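PDB 3JU7: putative PLP-dependent aminotransferase, which carries pyridoxal phosphate and probably acts as an aminotransferase of the DegT/DnrJ/EryC1 family. Local coordinates for residues Gly35-Arg40 / Met235-Ala240; Arg40-Ile45 / Ala55-Ala60; Gly48-Arg53 / Leu200-Asn205; Pro157-Ala162 / Met182-Phe187. All coordinates share one frame; numbering follows the deposited sequence.

Contact 1: residues Gly35-Arg40 / Met235-Ala240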
# COMPACT_ATOMS: atom_id res chain seq x y z
N GLY A 35 7.73 -3.45 -13.39
CA GLY A 35 8.12 -4.46 -14.34
C GLY A 35 7.45 -4.35 -15.71
O GLY A 35 6.60 -3.49 -15.94
N PRO A 36 7.85 -5.20 -16.63
CA PRO A 36 7.39 -5.05 -18.02
C PRO A 36 5.87 -5.23 -18.20
O PRO A 36 5.32 -4.66 -19.11
CB PRO A 36 8.12 -6.18 -18.78
CG PRO A 36 8.98 -6.85 -17.83
CD PRO A 36 8.80 -6.30 -16.45
N ILE A 37 5.23 -6.04 -17.35
CA ILE A 37 3.79 -6.29 -17.45
C ILE A 37 3.08 -5.06 -16.94
O ILE A 37 2.13 -4.57 -17.56
CB ILE A 37 3.39 -7.60 -16.71
CG1 ILE A 37 3.96 -8.79 -17.49
CG2 ILE A 37 1.86 -7.77 -16.52
CD1 ILE A 37 4.22 -9.92 -16.63
N ASN A 38 3.58 -4.49 -15.85
CA ASN A 38 3.06 -3.20 -15.39
C ASN A 38 3.23 -2.11 -16.45
O ASN A 38 2.30 -1.36 -16.74
CB ASN A 38 3.73 -2.79 -14.11
CG ASN A 38 3.02 -1.64 -13.42
OD1 ASN A 38 2.04 -1.84 -12.67
ND2 ASN A 38 3.51 -0.44 -13.64
N GLN A 39 4.39 -2.01 -17.06
CA GLN A 39 4.56 -1.02 -18.12
C GLN A 39 3.57 -1.30 -19.25
O GLN A 39 3.01 -0.37 -19.81
CB GLN A 39 5.95 -1.02 -18.72
CG GLN A 39 7.10 -0.64 -17.79
CD GLN A 39 8.46 -0.99 -18.40
OE1 GLN A 39 8.72 -0.69 -19.59
NE2 GLN A 39 9.32 -1.63 -17.61
N ARG A 40 3.38 -2.58 -19.59
CA ARG A 40 2.48 -2.93 -20.71
C ARG A 40 1.07 -2.50 -20.36
O ARG A 40 0.37 -1.92 -21.17
CB ARG A 40 2.50 -4.43 -21.02
CG ARG A 40 1.70 -4.83 -22.27
CD ARG A 40 1.63 -6.35 -22.48
NE ARG A 40 2.97 -6.90 -22.46
CZ ARG A 40 3.31 -8.14 -22.16
NH1 ARG A 40 2.40 -9.06 -21.87
NH2 ARG A 40 4.59 -8.47 -22.18
N MSE A 235 2.66 -1.56 -7.36
CA MSE A 235 1.81 -2.66 -7.78
C MSE A 235 2.67 -3.80 -8.34
O MSE A 235 3.53 -3.59 -9.22
CB MSE A 235 0.82 -2.17 -8.85
CG MSE A 235 0.02 -3.29 -9.51
SE MSE A 235 -1.24 -2.80 -10.87
CE MSE A 235 -2.48 -1.98 -9.66
N SER A 236 2.42 -5.01 -7.86
CA SER A 236 3.11 -6.19 -8.38
C SER A 236 2.83 -6.47 -9.88
O SER A 236 1.86 -5.99 -10.48
CB SER A 236 2.82 -7.44 -7.53
OG SER A 236 1.56 -8.00 -7.78
N GLU A 237 3.71 -7.26 -10.47
CA GLU A 237 3.50 -7.78 -11.85
C GLU A 237 2.24 -8.66 -11.92
O GLU A 237 1.53 -8.69 -12.91
CB GLU A 237 4.71 -8.60 -12.23
CG GLU A 237 5.96 -7.78 -12.57
CD GLU A 237 5.78 -6.95 -13.86
OE1 GLU A 237 5.18 -5.85 -13.83
OE2 GLU A 237 6.24 -7.41 -14.90
N TYR A 238 1.92 -9.33 -10.82
CA TYR A 238 0.79 -10.20 -10.77
C TYR A 238 -0.53 -9.41 -10.86
O TYR A 238 -1.42 -9.75 -11.65
CB TYR A 238 0.85 -11.00 -9.48
CG TYR A 238 2.04 -11.95 -9.36
CD1 TYR A 238 2.11 -13.11 -10.13
CD2 TYR A 238 3.06 -11.73 -8.41
CE1 TYR A 238 3.16 -13.99 -10.00
CE2 TYR A 238 4.10 -12.63 -8.28
CZ TYR A 238 4.14 -13.76 -9.08
OH TYR A 238 5.17 -14.66 -8.99
N ALA A 239 -0.65 -8.35 -10.06
CA ALA A 239 -1.76 -7.43 -10.16
C ALA A 239 -1.85 -6.83 -11.57
O ALA A 239 -2.93 -6.82 -12.15
CB ALA A 239 -1.66 -6.31 -9.10
N ALA A 240 -0.73 -6.39 -12.16
CA ALA A 240 -0.76 -5.88 -13.56
C ALA A 240 -1.27 -6.92 -14.54
O ALA A 240 -1.97 -6.58 -15.50
CB ALA A 240 0.58 -5.41 -13.99
O HOH W 1 5.62 -4.46 -11.49

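Contact 2: residues Arg40-Ile45 / Ala55-Ala60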
# COMPACT_ATOMS: atom_id res chain seq x y z
N ARG A 40 3.38 -2.58 -19.59
CA ARG A 40 2.48 -2.93 -20.71
C ARG A 40 1.07 -2.50 -20.36
O ARG A 40 0.37 -1.92 -21.17
CB ARG A 40 2.50 -4.43 -21.02
CG ARG A 40 1.70 -4.83 -22.27
CD ARG A 40 1.63 -6.35 -22.48
NE ARG A 40 2.97 -6.90 -22.46
CZ ARG A 40 3.31 -8.14 -22.16
NH1 ARG A 40 2.40 -9.06 -21.87
NH2 ARG A 40 4.59 -8.47 -22.18
N PHE A 41 0.68 -2.73 -19.11
CA PHE A 41 -0.64 -2.38 -18.64
C PHE A 41 -0.88 -0.87 -18.78
O PHE A 41 -1.92 -0.44 -19.29
CB PHE A 41 -0.78 -2.86 -17.18
CG PHE A 41 -2.12 -2.59 -16.54
CD1 PHE A 41 -3.32 -2.64 -17.27
CD2 PHE A 41 -2.20 -2.35 -15.17
CE1 PHE A 41 -4.56 -2.43 -16.65
CE2 PHE A 41 -3.42 -2.13 -14.54
CZ PHE A 41 -4.61 -2.17 -15.27
N GLU A 42 0.10 -0.07 -18.35
CA GLU A 42 0.00 1.39 -18.41
C GLU A 42 -0.02 1.86 -19.85
O GLU A 42 -0.73 2.79 -20.16
CB GLU A 42 1.16 2.04 -17.65
CG GLU A 42 1.15 1.80 -16.13
CD GLU A 42 2.46 2.24 -15.49
OE1 GLU A 42 3.46 2.44 -16.22
OE2 GLU A 42 2.51 2.37 -14.26
N GLN A 43 0.76 1.23 -20.72
CA GLN A 43 0.79 1.62 -22.13
C GLN A 43 -0.56 1.31 -22.76
O GLN A 43 -1.05 2.05 -23.60
CB GLN A 43 1.94 0.94 -22.90
N THR A 44 -1.17 0.21 -22.32
CA THR A 44 -2.47 -0.21 -22.84
C THR A 44 -3.53 0.76 -22.41
O THR A 44 -4.47 1.01 -23.15
CB THR A 44 -2.82 -1.62 -22.31
OG1 THR A 44 -1.88 -2.56 -22.86
CG2 THR A 44 -4.24 -2.03 -22.68
N ILE A 45 -3.40 1.29 -21.19
CA ILE A 45 -4.34 2.29 -20.70
C ILE A 45 -4.18 3.63 -21.48
O ILE A 45 -5.15 4.25 -21.89
CB ILE A 45 -4.16 2.50 -19.20
CG1 ILE A 45 -4.65 1.25 -18.44
CG2 ILE A 45 -4.98 3.70 -18.73
CD1 ILE A 45 -4.21 1.24 -16.99
N ALA A 55 -0.06 10.86 -18.92
CA ALA A 55 0.67 9.73 -18.41
C ALA A 55 -0.07 9.14 -17.23
O ALA A 55 -0.81 9.84 -16.51
CB ALA A 55 2.08 10.15 -17.97
N VAL A 56 0.16 7.85 -17.01
CA VAL A 56 -0.42 7.17 -15.87
C VAL A 56 0.64 6.42 -15.07
O VAL A 56 1.73 6.02 -15.59
CB VAL A 56 -1.51 6.14 -16.31
CG1 VAL A 56 -2.71 6.83 -17.07
CG2 VAL A 56 -0.87 5.06 -17.14
N THR A 57 0.32 6.18 -13.79
CA THR A 57 1.07 5.19 -13.05
C THR A 57 0.14 4.30 -12.25
O THR A 57 -0.85 4.78 -11.68
CB THR A 57 2.12 5.82 -12.13
OG1 THR A 57 2.96 4.77 -11.65
CG2 THR A 57 1.44 6.62 -10.91
N THR A 58 0.44 3.00 -12.20
CA THR A 58 -0.30 2.11 -11.30
C THR A 58 0.14 2.40 -9.87
O THR A 58 1.21 2.98 -9.66
CB THR A 58 -0.07 0.65 -11.63
OG1 THR A 58 1.33 0.34 -11.51
CG2 THR A 58 -0.55 0.32 -13.08
N VAL A 59 -0.71 2.08 -8.90
CA VAL A 59 -0.36 2.14 -7.47
C VAL A 59 -0.97 0.92 -6.80
O VAL A 59 -1.82 0.26 -7.38
CB VAL A 59 -0.83 3.43 -6.80
CG1 VAL A 59 -0.04 4.61 -7.36
CG2 VAL A 59 -2.34 3.62 -6.97
N ALA A 60 -0.57 0.62 -5.56
CA ALA A 60 -0.98 -0.64 -4.94
C ALA A 60 -2.45 -0.61 -4.54
O ALA A 60 -3.09 -1.66 -4.49
CB ALA A 60 -0.10 -0.97 -3.77

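Contact 3: residues Gly48-Arg53 / Leu200-Asn205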
# COMPACT_ATOMS: atom_id res chain seq x y z
N GLY A 48 -5.50 2.97 -24.97
CA GLY A 48 -6.89 2.55 -24.98
C GLY A 48 -7.81 3.62 -24.45
O GLY A 48 -8.86 3.85 -25.03
N PHE A 49 -7.42 4.28 -23.36
CA PHE A 49 -8.31 5.26 -22.76
C PHE A 49 -7.93 6.72 -22.95
O PHE A 49 -8.82 7.56 -23.15
CB PHE A 49 -8.47 4.96 -21.26
CG PHE A 49 -9.26 3.71 -20.96
CD1 PHE A 49 -10.33 3.32 -21.74
CD2 PHE A 49 -8.97 2.94 -19.86
CE1 PHE A 49 -11.06 2.16 -21.45
CE2 PHE A 49 -9.71 1.79 -19.57
CZ PHE A 49 -10.74 1.41 -20.36
N PHE A 50 -6.64 7.06 -22.88
CA PHE A 50 -6.27 8.47 -22.77
C PHE A 50 -5.69 9.11 -24.02
O PHE A 50 -5.06 10.16 -23.94
CB PHE A 50 -5.34 8.67 -21.60
CG PHE A 50 -5.97 8.40 -20.26
CD1 PHE A 50 -6.87 9.29 -19.73
CD2 PHE A 50 -5.66 7.26 -19.54
CE1 PHE A 50 -7.46 9.06 -18.49
CE2 PHE A 50 -6.25 7.03 -18.29
CZ PHE A 50 -7.14 7.92 -17.78
N GLN A 51 -5.93 8.47 -25.16
CA GLN A 51 -5.54 8.97 -26.46
C GLN A 51 -4.07 9.32 -26.47
O GLN A 51 -3.67 10.25 -27.16
CB GLN A 51 -6.40 10.18 -26.86
CG GLN A 51 -7.89 9.86 -27.04
CD GLN A 51 -8.76 11.12 -27.18
OE1 GLN A 51 -8.39 12.07 -27.87
NE2 GLN A 51 -9.92 11.12 -26.53
N ASN A 52 -3.26 8.57 -25.71
CA ASN A 52 -1.83 8.82 -25.65
C ASN A 52 -1.46 10.26 -25.36
O ASN A 52 -0.48 10.79 -25.92
CB ASN A 52 -1.15 8.37 -26.97
CG ASN A 52 -0.97 6.87 -27.05
OD1 ASN A 52 -0.52 6.23 -26.09
ND2 ASN A 52 -1.35 6.31 -28.17
N ARG A 53 -2.26 10.92 -24.52
CA ARG A 53 -1.97 12.25 -24.07
C ARG A 53 -2.02 12.21 -22.54
O ARG A 53 -3.04 11.80 -21.94
CB ARG A 53 -3.00 13.25 -24.59
CG ARG A 53 -3.14 13.32 -26.08
CD ARG A 53 -3.73 14.68 -26.51
NE ARG A 53 -5.06 14.92 -25.93
CZ ARG A 53 -6.20 14.43 -26.43
NH1 ARG A 53 -6.20 13.65 -27.52
NH2 ARG A 53 -7.35 14.71 -25.84
N LEU A 200 -4.78 3.54 -9.97
CA LEU A 200 -4.11 4.26 -11.04
C LEU A 200 -4.19 5.77 -10.80
O LEU A 200 -5.18 6.29 -10.21
CB LEU A 200 -4.77 3.95 -12.36
CG LEU A 200 -4.04 4.36 -13.67
CD1 LEU A 200 -2.99 3.35 -14.08
CD2 LEU A 200 -4.99 4.60 -14.79
N ILE A 201 -3.15 6.48 -11.24
CA ILE A 201 -3.15 7.94 -11.25
C ILE A 201 -2.92 8.41 -12.66
O ILE A 201 -2.04 7.93 -13.33
CB ILE A 201 -2.08 8.59 -10.32
CG1 ILE A 201 -2.14 7.95 -8.93
CG2 ILE A 201 -2.32 10.10 -10.26
CD1 ILE A 201 -1.19 8.59 -7.89
N TYR A 202 -3.75 9.34 -13.12
CA TYR A 202 -3.59 9.96 -14.44
C TYR A 202 -3.32 11.44 -14.25
O TYR A 202 -3.88 12.07 -13.36
CB TYR A 202 -4.87 9.84 -15.28
CG TYR A 202 -4.80 10.67 -16.52
CD1 TYR A 202 -4.16 10.20 -17.67
CD2 TYR A 202 -5.32 11.97 -16.56
CE1 TYR A 202 -4.06 10.97 -18.82
CE2 TYR A 202 -5.22 12.75 -17.71
CZ TYR A 202 -4.61 12.24 -18.84
OH TYR A 202 -4.52 13.03 -19.98
N SER A 203 -2.45 12.00 -15.09
CA SER A 203 -2.33 13.46 -15.22
C SER A 203 -1.91 13.77 -16.63
O SER A 203 -1.24 12.98 -17.32
CB SER A 203 -1.38 14.09 -14.19
OG SER A 203 -1.33 15.50 -14.30
N LYS A 204 -2.35 14.92 -17.09
CA LYS A 204 -1.81 15.44 -18.32
C LYS A 204 -0.33 15.79 -18.07
O LYS A 204 0.48 15.79 -19.01
CB LYS A 204 -2.61 16.65 -18.75
CG LYS A 204 -2.11 17.34 -20.00
CD LYS A 204 -2.23 16.48 -21.22
CE LYS A 204 -2.03 17.34 -22.48
NZ LYS A 204 -2.74 16.76 -23.63
N ASN A 205 0.03 16.05 -16.80
CA ASN A 205 1.39 16.44 -16.45
C ASN A 205 2.30 15.23 -16.28
O ASN A 205 2.32 14.59 -15.23
CB ASN A 205 1.37 17.29 -15.20
CG ASN A 205 2.72 17.93 -14.92
OD1 ASN A 205 3.78 17.27 -14.95
ND2 ASN A 205 2.68 19.21 -14.60

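Contact 4: residues Pro157-Ala162 / Met182-Phe187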
# COMPACT_ATOMS: atom_id res chain seq x y z
N PRO A 157 -3.94 23.60 -6.25
CA PRO A 157 -3.83 22.21 -6.66
C PRO A 157 -5.09 21.38 -6.42
O PRO A 157 -5.71 21.47 -5.37
CB PRO A 157 -2.67 21.65 -5.78
CG PRO A 157 -2.51 22.57 -4.69
CD PRO A 157 -3.05 23.91 -5.11
N VAL A 158 -5.42 20.54 -7.40
CA VAL A 158 -6.59 19.68 -7.34
C VAL A 158 -6.20 18.23 -7.64
O VAL A 158 -5.50 17.95 -8.61
CB VAL A 158 -7.61 20.07 -8.39
CG1 VAL A 158 -8.78 19.09 -8.36
CG2 VAL A 158 -7.98 21.57 -8.24
N VAL A 159 -6.63 17.34 -6.76
CA VAL A 159 -6.47 15.93 -6.95
C VAL A 159 -7.88 15.40 -6.84
O VAL A 159 -8.56 15.53 -5.77
CB VAL A 159 -5.56 15.28 -5.88
CG1 VAL A 159 -5.73 13.76 -5.93
CG2 VAL A 159 -4.08 15.68 -6.05
N VAL A 160 -8.32 14.79 -7.93
CA VAL A 160 -9.71 14.30 -8.04
C VAL A 160 -9.79 12.83 -7.65
O VAL A 160 -9.09 11.99 -8.25
CB VAL A 160 -10.22 14.45 -9.48
CG1 VAL A 160 -11.60 13.79 -9.64
CG2 VAL A 160 -10.22 15.93 -9.90
N ASP A 161 -10.57 12.55 -6.60
CA ASP A 161 -10.93 11.18 -6.23
C ASP A 161 -12.05 10.68 -7.16
O ASP A 161 -13.21 11.02 -7.01
CB ASP A 161 -11.37 11.10 -4.77
CG ASP A 161 -11.65 9.68 -4.29
OD1 ASP A 161 -11.89 8.78 -5.12
OD2 ASP A 161 -11.66 9.45 -3.06
N ALA A 162 -11.66 9.86 -8.12
CA ALA A 162 -12.55 9.22 -9.05
C ALA A 162 -12.42 7.71 -8.85
O ALA A 162 -12.42 6.95 -9.81
CB ALA A 162 -12.18 9.62 -10.50
N MSE A 182 -4.33 15.85 -10.86
CA MSE A 182 -4.23 14.40 -10.83
C MSE A 182 -5.59 13.79 -10.60
O MSE A 182 -6.43 14.39 -9.93
CB MSE A 182 -3.25 13.96 -9.75
CG MSE A 182 -1.86 14.03 -10.28
SE MSE A 182 -0.40 13.71 -9.11
CE MSE A 182 0.75 13.22 -10.59
N ILE A 183 -5.80 12.62 -11.22
CA ILE A 183 -7.01 11.82 -11.02
C ILE A 183 -6.60 10.45 -10.47
O ILE A 183 -5.71 9.79 -11.00
CB ILE A 183 -7.81 11.69 -12.34
CG1 ILE A 183 -7.91 13.09 -12.99
CG2 ILE A 183 -9.13 11.05 -12.07
CD1 ILE A 183 -9.15 13.48 -13.65
N ILE A 184 -7.24 10.07 -9.37
CA ILE A 184 -7.05 8.78 -8.74
C ILE A 184 -8.24 7.85 -9.02
O ILE A 184 -9.39 8.23 -8.91
CB ILE A 184 -6.91 8.91 -7.20
CG1 ILE A 184 -5.89 10.02 -6.79
CG2 ILE A 184 -6.54 7.57 -6.62
CD1 ILE A 184 -4.66 10.18 -7.72
N TYR A 185 -7.93 6.63 -9.44
CA TYR A 185 -8.92 5.63 -9.71
C TYR A 185 -8.52 4.38 -8.96
O TYR A 185 -7.31 4.11 -8.73
CB TYR A 185 -8.97 5.24 -11.20
CG TYR A 185 -9.11 6.33 -12.21
CD1 TYR A 185 -10.36 6.75 -12.68
CD2 TYR A 185 -7.97 6.87 -12.83
CE1 TYR A 185 -10.47 7.78 -13.69
CE2 TYR A 185 -8.07 7.86 -13.80
CZ TYR A 185 -9.31 8.34 -14.24
OH TYR A 185 -9.34 9.32 -15.26
N SER A 186 -9.52 3.57 -8.66
CA SER A 186 -9.32 2.32 -7.94
C SER A 186 -9.58 1.10 -8.81
O SER A 186 -10.45 1.12 -9.67
CB SER A 186 -10.23 2.28 -6.70
OG SER A 186 -10.09 1.05 -6.02
N PHE A 187 -8.80 0.04 -8.58
CA PHE A 187 -9.03 -1.26 -9.18
C PHE A 187 -9.41 -2.31 -8.08
O PHE A 187 -9.22 -3.51 -8.24
CB PHE A 187 -7.79 -1.75 -9.92
CG PHE A 187 -7.29 -0.84 -11.03
CD1 PHE A 187 -8.15 -0.15 -11.89
CD2 PHE A 187 -5.92 -0.75 -11.27
CE1 PHE A 187 -7.64 0.64 -12.93
CE2 PHE A 187 -5.41 0.04 -12.33
CZ PHE A 187 -6.28 0.72 -13.17

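Contact 1: residues Gly35-Arg40 / Met235-Ala240
Glu237 sends its carboxylate from the first turn of helix 237-248 to the start of helix 36-48, where one group takes two successive backbone N-H donors. OE2 accepts from Ile37 N at 3.0 Å through its syn lone pair. OE1 is met on the syn side by Asn38 N at 2.9 Å, with the donor 22° out of the carboxylate plane. With CG beside the Glu237 backbone N and anti to the carbonyl carbon, a bend at chi2 (-67°) turns CD out of an extended course. A water also donates to OE1 and joins it to Gly35 N and Met235 O, which further fixes the carboxylate. The group lies close against Gly35, whose CA is 3.3 Å from OE1, and the Glu237 side chain crosses that of Pro36 at about a right angle, Pro36 CD being 3.2 Å from OE2.

This is an acidic side chain bound at the N-terminal end of a helix, with Gly35 in the N-cap position; the helix end would be expected to stabilise its negative charge. Helix 237-248 begins with an N-cap of its own, Ser236 OG accepting from Ala239 N at 3.2 Å.

Beside the carboxylate the helices touch through apolar groups. Ile37 CG2, anti to the backbone N, meets Ala240 CB at 3.7 Å, and the same CB rests 3.6 Å from Asn38 CA. Asn38 OD1 lies 3.9 Å from SE of the selenomethionine Met235, but its polar partner is Thr58 OG1. Tyr238, which points away from helix 36-48, reaches the second subunit, where its OH bonds to Thr12 OG1 of that chain.

Contact 2: residues Arg40-Ile45 / Ala55-Ala60
Glu42 and Val56 are the closest backbone positions, with CA atoms 6.3 Å apart, where helix 40-45 crosses strand 55-59. The two axes approach to 8.3 Å and their N-to-C directions differ by 141°, so the chain comes back roughly antiparallel after the short connection between them. This is a helix packed on one face of a mixed beta-sheet, over a strand that is outermost in that sheet within the chain. The sheet is consistent with the large domain of fold type I pyridoxal phosphate enzymes.

Along this face Glu42, Val56 and Thr58 carry most of the contact. Glu42 and Val56 slide past each other in opposite directions, Glu42 CB meeting Val56 CG2 at 3.7 Å. That methyl sits in the crowded position between its own backbone N and carbonyl carbon. Glu42 is extended (chi2 169°), which carries CD past Val56, while Thr58 lies across the chain at about a right angle and lays CG2 3.8 Å from Glu42 CG. The same methyl reaches Phe41 CD2, also at 3.8 Å. Ile45 supports both sides: its CD1 covers one face of the Phe41 ring near the rim, and its CG2 stands 4.2 Å from Val56 CG1.

OE2 of the buried Glu42 forms a salt bridge with Lys213, which also hydrogen-bonds Thr57 OG1; this would be expected to offset the charge of Glu42. Across the contact itself, Thr58 N donates to Glu42 OE2 at 3.0 Å, meeting it on the anti side, 19° out of the carboxylate plane.

Contact 3: residues Gly48-Arg53 / Leu200-Asn205
Phe50 and Tyr202 stack face to face in an offset pair, their centroids 4.0 Å apart and their planes 12° from parallel. Tyr202 CD1 lies over the centre of the Phe50 ring, whereas Phe50 CD1 lies toward the rim of the Tyr202 ring, 3.4 Å from Tyr202 CE1. With CG anti to the backbone N (chi1 170°), the tyrosine ring leaves the strand toward the loop. Leu200 CD2 meets the edge of the phenylalanine at CE2, 4.4 Å away, and Phe49 CB covers the ring's other face.

The phenol anchors the loop: Tyr202 OH donates to Arg53 O at 2.7 Å, from 39° above the carbonyl plane. The hydroxyl is also bonded to Asp178 N. Beyond it, the like charges of Arg53 NE and Lys204 NZ come within 3.7 Å. Asp178 probably eases this, as it makes a salt bridge with Arg53 NH2 and a long, weak ion pair with Lys204 NZ. Arg53 NH1 is steadied within the loop by Gln51 OE1 at 2.7 Å.

Further out, Ser203 OG accepts from Asn205 N in an ST turn, and Asn205 caps the helix that follows. The whole ties the connection between helix 36-48 and strand 55-59 to strand 199-203, antiparallel to both its neighbours, as the one reversed strand of the large-domain sheet is in fold type I enzymes.

Contact 4: residues Pro157-Ala162 / Met182-Phe187
Val159 and Ile184 meet on one face of a parallel strand pair, CG1 to CG1 at 3.8 Å. Beside them Val159 CG2 faces Met182 CB at 4.2 Å, the two side chains lying side by side and pointing the same way. Ile183 turns to the other face, where its CG2, anti to the backbone N, touches Ala162 CB at 3.7 Å; Tyr185 CD1 continues this apolar patch 4.0 Å from the same CB.

Between the two faces runs the backbone ladder, the axes of strands 159-161 and 182-186 approaching to 4.7 Å. Met182 O accepts from Val160 N at 2.8 Å. Val160 O in turn accepts from Ile184 N at 2.9 Å in a bond of 176° at the hydrogen, and Ala162 N closes on Ile184 O. The bond from Met182 N to Val158 O, at 3.3 Å, is the longest of the four.

At the C-terminal end the surroundings become polar. Asp161 OD2 bonds to Thr91 OG1 and to the pyridine N1 of the modified residue at position 191, while Ser186 OG bonds to its phosphate oxygen OP3. The pairing brings an acid to the pyridine nitrogen and a hydroxyl to the phosphate, consistent with the coenzyme anchoring of fold type I aminotransferases.

How the contacts relate
Three of the contacts converge on one sheet, in the order 55-59, 199-203, 182-186, 159-161. Strand 199-203 joins contacts 2, 3 and 4: Thr57 O bonds to Ile201 N at 2.9 Å and Tyr202 N to Ile183 O at 2.9 Å. Contacts 2 and 3 lie about 9 Å apart between centres, contacts 3 and 4 about 12 Å. Contact 1 shares helix 36-48 with contact 2, their centres about 8 Å apart. Phe187 of contact 4 packs on Phe41 of contact 2 and Met235 of contact 1. Contact 4 meets the coenzyme at position 191; contact 1, about 20 Å away between centres, instead lies near the second subunit, with Ile37's side chain about 11 Å from a bound calcium ion.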